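Local coordinates for protein trilobed Protease (Pyrococcus furiosus, PDB 2GOP) that is an archaeal protease, probably cleaving peptides, whose beta-propeller domain has an open velcro topology and probably screens access to the catalytic part, at residues Ile177-Asp181 and Lys182-Asn186; Phe307-Asp310 and Glu311-Tyr315. All coordinates share one frame; numbering follows the deposited sequence.

Contact 1 (Ile177-Asp181 and Lys182-Asn186); sequences IWHRD and KIVVN
Lys182 and His179 close a beta hairpin with a two-residue loop, each bonding to the other's backbone. Lys182 N donates to His179 O at 3.0 Å, while Lys182 O takes a straight bond from His179 N at 2.7 Å. Lys182 CB rests 3.5 Å from His179 O, and from there the side chain runs on extended, away from the turn. Ile183 comes next, on the face it shares with Trp178. With CG1 set beside its own backbone N (chi1 -62°), Ile183 brings that atom obliquely to the indole, 4.1 Å from Trp178 CE3; Ile183 CG2 lies against Ile177 O, 3.5 Å away. Both the Trp178 and Ile183 side chains continue into Ile156 and Leu119 of the preceding sheet. The loop is a type II' turn, with Arg180 at positive phi and Asp181 behind it, and it links strands 175-179 and 182-188, the first two of a four-stranded antiparallel propeller blade. Salt bridges from Asp181 to Lys117 and from Arg180 to Glu113 and Glu227 tie the turn to the sheets before and after, and His179 ND1 is hydrogen-bonded to Ser224 OG. Val184 reaches the opposite face, beside Ile177 and His179. Val184 N donates to Ile177 O at 2.8 Å, and Val184 O receives a bond from Ile177 N. The two side chains lie side by side and point the same way, Val184 CB 3.9 Å from Ile177 CG1, and Val184 CG2 fits against His179 CB at 3.6 Å.

Contact 2 (Phe307-Asp310 and Glu311-Tyr315); sequences FDVD and EIVVY
Asp308 and Val314 form the hydrogen-bonded pair of this antiparallel hairpin. Asp308 N donates to Val314 O at 2.8 Å, and Val314 N returns an almost straight bond (176°) to Asp308 O. The other face carries two non-hydrogen-bonded pairs. The Val309 and Val313 side chains meet at an angle, Val309 CG2 to Val313 CG2 at 4.0 Å. Phe307 CB meets Tyr315 CB at 3.6 Å; with Phe307 CG between its own backbone N and carbonyl carbon (chi1 69°), the ring leads away from the partner strand. Val313 CG1 lies in plane at the edge of the tyrosine ring. Near the loop, Asp310 N donates a hydrogen bond to Ile312 O at 3.0 Å. The acidic Asp310 and Glu311 side chains run alongside each other without contact between their carboxylates. Outside the hairpin, Asp308 OD1 forms a salt bridge with Lys269, which also makes a cation-pi contact with Phe307; Asp308 OD2 accepts from Thr22 N, and Asp310 OD2 from Gly24 N. Tyr315 OH is hydrogen-bonded to Glu333. The hairpin forms the first two strands of a four-stranded propeller blade, with strand 325-329 next to 313-318, strand 274-281 packed against Phe307, Val309 and Val313, and strand 16-23 against Asp308, Asp310, Ile312 and Val314.

How the contacts relate
Contacts 1 and 2 are hairpins in equivalent places in two different blades of the propeller: each joins the first and second strands of a four-stranded antiparallel sheet. Their centres are 21 Å apart and their nearest atoms about 12 Å, so they do not meet, and 177-186 precedes 307-315 in the chain. Each hairpin packs against the sheets on both sides. For 177-186 these are sheets before and after it in sequence, whereas 307-315 faces an earlier sheet on one side and the chain's first strand, 16-23, on the other. Contact 2 therefore lies where the first and last blades meet. Those two blades each use their own consecutive strands, with none exchanged to close the ring, as the open velcro topology implies.

Contact 1 (Ile177-Asp181 and Lys182-Asn186)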
ATOM      1  N   ILE A 177      10.128  14.269  -7.581  1.00 38.23           N
ATOM      2  CA  ILE A 177      11.412  13.879  -8.152  1.00 37.63           C
ATOM      3  C   ILE A 177      11.987  15.036  -8.954  1.00 37.98           C
ATOM      4  O   ILE A 177      11.243  15.919  -9.396  1.00 36.60           O
ATOM      5  CB  ILE A 177      11.299  12.624  -9.073  1.00 39.69           C
ATOM      6  CG1 ILE A 177      10.325  12.878 -10.225  1.00 37.98           C
ATOM      7  CG2 ILE A 177      10.828  11.380  -8.278  1.00 38.22           C
ATOM      8  CD1 ILE A 177      10.493  11.914 -11.380  1.00 36.97           C
ATOM      9  N   TRP A 178      13.309  15.049  -9.124  1.00 35.78           N
ATOM     10  CA  TRP A 178      13.947  16.045  -9.982  1.00 37.02           C
ATOM     11  C   TRP A 178      13.621  15.721 -11.440  1.00 37.80           C
ATOM     12  O   TRP A 178      13.588  14.551 -11.828  1.00 32.43           O
ATOM     13  CB  TRP A 178      15.470  16.023  -9.837  1.00 37.22           C
ATOM     14  CG  TRP A 178      16.024  16.652  -8.602  1.00 36.05           C
ATOM     15  CD1 TRP A 178      16.614  16.006  -7.561  1.00 37.44           C
ATOM     16  CD2 TRP A 178      16.077  18.049  -8.287  1.00 36.72           C
ATOM     17  NE1 TRP A 178      17.007  16.901  -6.616  1.00 37.11           N
ATOM     18  CE2 TRP A 178      16.697  18.165  -7.032  1.00 36.57           C
ATOM     19  CE3 TRP A 178      15.657  19.217  -8.946  1.00 37.36           C
ATOM     20  CZ2 TRP A 178      16.908  19.399  -6.408  1.00 34.93           C
ATOM     21  CZ3 TRP A 178      15.869  20.449  -8.320  1.00 36.27           C
ATOM     22  CH2 TRP A 178      16.488  20.523  -7.066  1.00 36.65           C
ATOM     23  N   HIS A 179      13.377  16.765 -12.229  1.00 38.61           N
ATOM     24  CA  HIS A 179      13.376  16.672 -13.683  1.00 37.70           C
ATOM     25  C   HIS A 179      14.244  17.811 -14.193  1.00 37.08           C
ATOM     26  O   HIS A 179      13.764  18.933 -14.401  1.00 36.08           O
ATOM     27  CB  HIS A 179      11.968  16.758 -14.264  1.00 36.01           C
ATOM     28  CG  HIS A 179      11.929  16.580 -15.753  1.00 37.63           C
ATOM     29  ND1 HIS A 179      12.462  15.472 -16.387  1.00 34.52           N
ATOM     30  CD2 HIS A 179      11.428  17.370 -16.733  1.00 35.46           C
ATOM     31  CE1 HIS A 179      12.295  15.594 -17.692  1.00 36.18           C
ATOM     32  NE2 HIS A 179      11.664  16.734 -17.929  1.00 34.91           N
ATOM     33  N   ARG A 180      15.521  17.503 -14.392  1.00 35.28           N
ATOM     34  CA  ARG A 180      16.581  18.511 -14.530  1.00 38.21           C
ATOM     35  C   ARG A 180      16.531  19.488 -13.344  1.00 36.59           C
ATOM     36  O   ARG A 180      16.690  19.033 -12.220  1.00 34.86           O
ATOM     37  CB  ARG A 180      16.565  19.161 -15.909  1.00 38.15           C
ATOM     38  CG  ARG A 180      16.868  18.140 -17.029  1.00 41.50           C
ATOM     39  CD  ARG A 180      17.571  18.761 -18.218  1.00 46.26           C
ATOM     40  NE  ARG A 180      17.886  17.795 -19.281  1.00 50.66           N
ATOM     41  CZ  ARG A 180      18.916  16.941 -19.273  1.00 54.00           C
ATOM     42  NH1 ARG A 180      19.757  16.889 -18.247  1.00 55.04           N
ATOM     43  NH2 ARG A 180      19.108  16.123 -20.303  1.00 55.14           N
ATOM     44  N   ASP A 181      16.296  20.785 -13.563  1.00 33.60           N
ATOM     45  CA  ASP A 181      16.225  21.734 -12.448  1.00 36.73           C
ATOM     46  C   ASP A 181      14.810  21.969 -11.928  1.00 38.41           C
ATOM     47  O   ASP A 181      14.604  22.774 -11.014  1.00 37.87           O
ATOM     48  CB  ASP A 181      16.881  23.058 -12.830  1.00 36.16           C
ATOM     49  CG  ASP A 181      18.397  23.016 -12.702  1.00 37.87           C
ATOM     50  OD1 ASP A 181      18.932  22.258 -11.841  1.00 37.90           O
ATOM     51  OD2 ASP A 181      19.047  23.743 -13.468  1.00 39.89           O
ATOM     52  N   LYS A 182      13.837  21.256 -12.494  1.00 38.39           N
ATOM     53  CA  LYS A 182      12.465  21.342 -12.035  1.00 37.01           C
ATOM     54  C   LYS A 182      12.136  20.159 -11.138  1.00 36.63           C
ATOM     55  O   LYS A 182      12.860  19.172 -11.087  1.00 35.34           O
ATOM     56  CB  LYS A 182      11.507  21.386 -13.222  1.00 36.99           C
ATOM     57  CG  LYS A 182      11.723  22.551 -14.149  1.00 36.23           C
ATOM     58  CD  LYS A 182      10.562  22.720 -15.116  1.00 36.34           C
ATOM     59  CE  LYS A 182      10.878  23.746 -16.208  1.00 35.15           C
ATOM     60  NZ  LYS A 182       9.720  24.029 -17.103  1.00 35.88           N
ATOM     61  N   ILE A 183      11.033  20.271 -10.416  1.00 37.76           N
ATOM     62  CA  ILE A 183      10.562  19.184  -9.586  1.00 36.52           C
ATOM     63  C   ILE A 183       9.195  18.750 -10.102  1.00 36.61           C
ATOM     64  O   ILE A 183       8.291  19.576 -10.313  1.00 34.98           O
ATOM     65  CB  ILE A 183      10.489  19.582  -8.091  1.00 39.22           C
ATOM     66  CG1 ILE A 183      11.891  19.952  -7.574  1.00 40.15           C
ATOM     67  CG2 ILE A 183       9.950  18.434  -7.263  1.00 35.93           C
ATOM     68  CD1 ILE A 183      11.854  20.899  -6.404  1.00 44.73           C
ATOM     69  N   VAL A 184       9.062  17.451 -10.331  1.00 35.99           N
ATOM     70  CA  VAL A 184       7.786  16.870 -10.736  1.00 34.92           C
ATOM     71  C   VAL A 184       7.100  16.395  -9.466  1.00 34.66           C
ATOM     72  O   VAL A 184       7.665  15.611  -8.721  1.00 36.37           O
ATOM     73  CB  VAL A 184       8.007  15.697 -11.694  1.00 35.81           C
ATOM     74  CG1 VAL A 184       6.687  14.948 -11.972  1.00 36.73           C
ATOM     75  CG2 VAL A 184       8.656  16.217 -12.982  1.00 37.97           C
ATOM     76  N   VAL A 185       5.883  16.869  -9.240  1.00 30.70           N
ATOM     77  CA  VAL A 185       5.196  16.669  -7.975  1.00 32.95           C
ATOM     78  C   VAL A 185       3.902  15.900  -8.178  1.00 33.10           C
ATOM     79  O   VAL A 185       3.036  16.323  -8.950  1.00 32.28           O
ATOM     80  CB  VAL A 185       4.895  18.010  -7.300  1.00 31.40           C
ATOM     81  CG1 VAL A 185       4.173  17.802  -5.967  1.00 31.11           C
ATOM     82  CG2 VAL A 185       6.196  18.795  -7.085  1.00 34.82           C
ATOM     83  N   ASN A 186       3.796  14.773  -7.469  1.00 34.75           N
ATOM     84  CA  ASN A 186       2.613  13.930  -7.455  1.00 33.87           C
ATOM     85  C   ASN A 186       1.765  14.255  -6.232  1.00 34.40           C
ATOM     86  O   ASN A 186       2.245  14.153  -5.112  1.00 31.37           O
ATOM     87  CB  ASN A 186       3.006  12.453  -7.400  1.00 33.43           C
ATOM     88  CG  ASN A 186       4.043  12.086  -8.430  1.00 35.71           C
ATOM     89  OD1 ASN A 186       3.810  12.244  -9.614  1.00 35.79           O
ATOM     90  ND2 ASN A 186       5.182  11.552  -7.985  1.00 34.24           N
TER

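Contact 2 (Phe307-Asp310 and Glu311-Tyr315)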
ATOM      1  N   PHE A 307      17.855  -2.115  -6.303  1.00 38.26           N
ATOM      2  CA  PHE A 307      18.964  -1.983  -7.219  1.00 37.68           C
ATOM      3  C   PHE A 307      19.182  -0.515  -7.525  1.00 38.18           C
ATOM      4  O   PHE A 307      18.369   0.339  -7.165  1.00 38.94           O
ATOM      5  CB  PHE A 307      18.662  -2.727  -8.525  1.00 39.18           C
ATOM      6  CG  PHE A 307      17.571  -2.080  -9.335  1.00 37.88           C
ATOM      7  CD1 PHE A 307      16.237  -2.333  -9.054  1.00 41.84           C
ATOM      8  CD2 PHE A 307      17.884  -1.207 -10.357  1.00 41.49           C
ATOM      9  CE1 PHE A 307      15.235  -1.717  -9.781  1.00 39.95           C
ATOM     10  CE2 PHE A 307      16.882  -0.589 -11.082  1.00 43.21           C
ATOM     11  CZ  PHE A 307      15.562  -0.846 -10.784  1.00 37.23           C
ATOM     12  N   ASP A 308      20.276  -0.228  -8.214  1.00 38.65           N
ATOM     13  CA  ASP A 308      20.528   1.111  -8.717  1.00 38.77           C
ATOM     14  C   ASP A 308      21.370   0.987  -9.962  1.00 37.06           C
ATOM     15  O   ASP A 308      21.975  -0.053 -10.198  1.00 36.84           O
ATOM     16  CB  ASP A 308      21.258   1.938  -7.659  1.00 38.30           C
ATOM     17  CG  ASP A 308      21.188   3.419  -7.912  1.00 39.30           C
ATOM     18  OD1 ASP A 308      20.323   3.874  -8.695  1.00 41.65           O
ATOM     19  OD2 ASP A 308      22.006   4.134  -7.302  1.00 39.37           O
ATOM     20  N   VAL A 309      21.411   2.047 -10.757  1.00 40.64           N
ATOM     21  CA  VAL A 309      22.174   2.043 -12.005  1.00 40.49           C
ATOM     22  C   VAL A 309      22.772   3.424 -12.297  1.00 40.60           C
ATOM     23  O   VAL A 309      22.107   4.449 -12.157  1.00 39.35           O
ATOM     24  CB  VAL A 309      21.299   1.566 -13.197  1.00 41.45           C
ATOM     25  CG1 VAL A 309      19.970   2.334 -13.246  1.00 44.52           C
ATOM     26  CG2 VAL A 309      22.047   1.708 -14.510  1.00 41.35           C
ATOM     27  N   ASP A 310      24.048   3.439 -12.668  1.00 41.66           N
ATOM     28  CA  ASP A 310      24.674   4.640 -13.218  1.00 42.13           C
ATOM     29  C   ASP A 310      25.578   4.179 -14.366  1.00 43.41           C
ATOM     30  O   ASP A 310      25.069   3.900 -15.452  1.00 45.58           O
ATOM     31  CB  ASP A 310      25.399   5.441 -12.122  1.00 41.27           C
ATOM     32  CG  ASP A 310      25.972   6.767 -12.629  1.00 41.67           C
ATOM     33  OD1 ASP A 310      25.273   7.502 -13.356  1.00 39.70           O
ATOM     34  OD2 ASP A 310      27.131   7.077 -12.286  1.00 42.34           O
ATOM     35  N   GLU A 311      26.883   4.052 -14.139  1.00 43.30           N
ATOM     36  CA  GLU A 311      27.775   3.482 -15.156  1.00 46.39           C
ATOM     37  C   GLU A 311      27.667   1.966 -15.151  1.00 46.86           C
ATOM     38  O   GLU A 311      27.858   1.309 -16.181  1.00 45.97           O
ATOM     39  CB  GLU A 311      29.229   3.892 -14.903  1.00 47.20           C
ATOM     40  CG  GLU A 311      29.502   5.361 -15.179  1.00 49.72           C
ATOM     41  CD  GLU A 311      30.906   5.780 -14.788  1.00 51.65           C
ATOM     42  OE1 GLU A 311      31.242   6.969 -14.988  1.00 54.97           O
ATOM     43  OE2 GLU A 311      31.668   4.926 -14.272  1.00 55.82           O
ATOM     44  N   ILE A 312      27.341   1.440 -13.972  1.00 46.05           N
ATOM     45  CA  ILE A 312      27.235   0.019 -13.700  1.00 44.90           C
ATOM     46  C   ILE A 312      25.871  -0.243 -13.051  1.00 42.18           C
ATOM     47  O   ILE A 312      25.258   0.672 -12.520  1.00 40.10           O
ATOM     48  CB  ILE A 312      28.393  -0.403 -12.745  1.00 47.79           C
ATOM     49  CG1 ILE A 312      29.000  -1.731 -13.183  1.00 52.76           C
ATOM     50  CG2 ILE A 312      27.966  -0.396 -11.268  1.00 48.65           C
ATOM     51  CD1 ILE A 312      30.037  -1.546 -14.286  1.00 56.61           C
ATOM     52  N   VAL A 313      25.386  -1.478 -13.107  1.00 41.75           N
ATOM     53  CA  VAL A 313      24.184  -1.848 -12.352  1.00 41.56           C
ATOM     54  C   VAL A 313      24.599  -2.508 -11.045  1.00 38.64           C
ATOM     55  O   VAL A 313      25.521  -3.309 -11.036  1.00 40.79           O
ATOM     56  CB  VAL A 313      23.256  -2.814 -13.122  1.00 40.45           C
ATOM     57  CG1 VAL A 313      22.017  -3.137 -12.267  1.00 38.24           C
ATOM     58  CG2 VAL A 313      22.854  -2.218 -14.465  1.00 40.22           C
ATOM     59  N   VAL A 314      23.919  -2.148  -9.956  1.00 38.96           N
ATOM     60  CA  VAL A 314      24.172  -2.734  -8.636  0.50 39.44           C
ATOM     61  C   VAL A 314      22.853  -3.193  -8.039  1.00 40.77           C
ATOM     62  O   VAL A 314      21.824  -2.539  -8.205  1.00 40.64           O
ATOM     63  CB  VAL A 314      24.857  -1.728  -7.662  0.50 39.19           C
ATOM     64  CG1 VAL A 314      23.858  -0.705  -7.113  0.50 30.91           C
ATOM     65  CG2 VAL A 314      25.535  -2.467  -6.515  0.50 38.57           C
ATOM     66  N   TYR A 315      22.876  -4.320  -7.350  1.00 41.40           N
ATOM     67  CA  TYR A 315      21.657  -4.817  -6.731  1.00 39.84           C
ATOM     68  C   TYR A 315      21.959  -5.716  -5.555  1.00 40.05           C
ATOM     69  O   TYR A 315      23.064  -6.279  -5.448  1.00 41.61           O
ATOM     70  CB  TYR A 315      20.782  -5.546  -7.762  1.00 38.07           C
ATOM     71  CG  TYR A 315      21.508  -6.599  -8.594  1.00 39.22           C
ATOM     72  CD1 TYR A 315      21.678  -7.903  -8.132  1.00 34.30           C
ATOM     73  CD2 TYR A 315      21.996  -6.291  -9.855  1.00 41.30           C
ATOM     74  CE1 TYR A 315      22.326  -8.866  -8.909  1.00 34.52           C
ATOM     75  CE2 TYR A 315      22.639  -7.243 -10.640  1.00 37.81           C
ATOM     76  CZ  TYR A 315      22.807  -8.520 -10.160  1.00 36.69           C
ATOM     77  OH  TYR A 315      23.460  -9.435 -10.948  1.00 40.01           O
TER